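Side-chain contact in uncharacterized protein (Nocardia farcinica, PDB 3ESM), which is of uncertain function but, as a YcnI-like domain protein with an immunoglobulin-like fold, probably binds copper: residues T26-E29 with T30-T33. The protein carries 2 engineered substitutions. Residues are numbered along the deposited sequence; the frame is centred on the assembly and turned at random.
Sequences TESE and TAAT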
# COMPACT_ATOMS: atom_id res chain seq x y z
N THR A 26 -4.58 -14.54 1.25
CA THR A 26 -3.66 -14.10 2.29
C THR A 26 -2.59 -15.17 2.49
O THR A 26 -2.87 -16.23 3.05
CB THR A 26 -4.43 -13.77 3.59
OG1 THR A 26 -5.23 -12.60 3.34
CG2 THR A 26 -3.47 -13.44 4.72
N GLU A 27 -1.39 -14.90 1.99
CA GLU A 27 -0.30 -15.89 1.98
C GLU A 27 0.70 -15.64 3.08
O GLU A 27 1.89 -15.44 2.85
CB GLU A 27 0.33 -15.94 0.59
CG GLU A 27 -0.67 -16.56 -0.37
CD GLU A 27 -0.20 -16.74 -1.81
OE1 GLU A 27 -0.94 -17.44 -2.55
OE2 GLU A 27 0.87 -16.20 -2.22
N SER A 28 0.18 -15.62 4.30
CA SER A 28 0.99 -15.52 5.48
C SER A 28 0.32 -16.43 6.49
O SER A 28 -0.89 -16.66 6.44
CB SER A 28 0.98 -14.09 6.04
OG SER A 28 1.58 -14.07 7.32
N GLU A 29 1.10 -16.94 7.43
CA GLU A 29 0.49 -17.69 8.52
C GLU A 29 0.06 -16.80 9.69
O GLU A 29 -0.68 -17.25 10.57
CB GLU A 29 1.42 -18.79 8.99
CG GLU A 29 1.58 -19.85 7.92
CD GLU A 29 2.33 -21.05 8.43
OE1 GLU A 29 3.07 -20.89 9.42
OE2 GLU A 29 2.15 -22.14 7.84
N THR A 30 0.50 -15.55 9.70
CA THR A 30 0.21 -14.67 10.81
C THR A 30 -0.37 -13.31 10.43
O THR A 30 -1.18 -12.74 11.17
CB THR A 30 1.47 -14.41 11.62
OG1 THR A 30 2.54 -14.06 10.71
CG2 THR A 30 1.83 -15.68 12.40
N ALA A 31 0.05 -12.77 9.30
CA ALA A 31 -0.34 -11.39 8.93
C ALA A 31 -1.58 -11.42 8.02
O ALA A 31 -1.82 -12.42 7.33
CB ALA A 31 0.81 -10.73 8.23
N ALA A 32 -2.36 -10.33 8.03
CA ALA A 32 -3.62 -10.28 7.30
C ALA A 32 -3.51 -9.27 6.16
O ALA A 32 -2.68 -8.37 6.24
CB ALA A 32 -4.72 -9.84 8.25
N THR A 33 -4.30 -9.43 5.11
CA THR A 33 -4.28 -8.44 4.04
C THR A 33 -5.12 -7.23 4.49
O THR A 33 -6.31 -7.38 4.79
CB THR A 33 -4.89 -8.98 2.75
OG1 THR A 33 -4.09 -10.07 2.29
CG2 THR A 33 -4.92 -7.86 1.68
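Ser28 reaches forward with its hydroxyl to the backbone of Thr30 and Ala31, forming an ST turn in the loop that carries the immunoglobulin-like fold from strand 18-25 of one sheet to strand 33-43 of the other. Its OG accepts two backbone N-H groups in succession. The bond from Thr30 N to Ser28 OG is 3.0 Å long and bends to 159°, whereas Ala31 N reaches Ser28 OG at 2.8 Å and is nearly straight at 170°. Placing OG opposite the backbone N (chi1 170°) swings the oxygen toward the chain ahead, where both donors converge on it. These two bonds hold OG in place and help to secure the bend at Glu29 and Thr30.

Nearer the sheets, two hydroxyls bridge the open ends of the loop. Thr33 OG1 donates to Thr26 OG1 over 3.0 Å, the side chains running past each other in opposite senses. The link belongs to a longer chain of bonds: Gln107 NE2 hydrogen-bonds Thr33 OG1, and Thr26 OG1 bonds to Val80 O. Both buried hydroxyls are thus satisfied, and the loop is joined to strand 100-109 as well as to a neighbouring loop.

The remaining contacts are packing: the side chains of Thr26, Ser28, Ala31 and Thr33 all touch Tyr109 of strand 100-109, whose OH is hydrogen-bonded to Glu27 N. Inside the loop, Ala31 CB rests 3.5 Å from Ser28 OG. The buried Ala31 O has no polar partner in the model; it faces carbon instead, with Thr26 CG2 3.3 Å away and Ser28 CB at 3.5 Å.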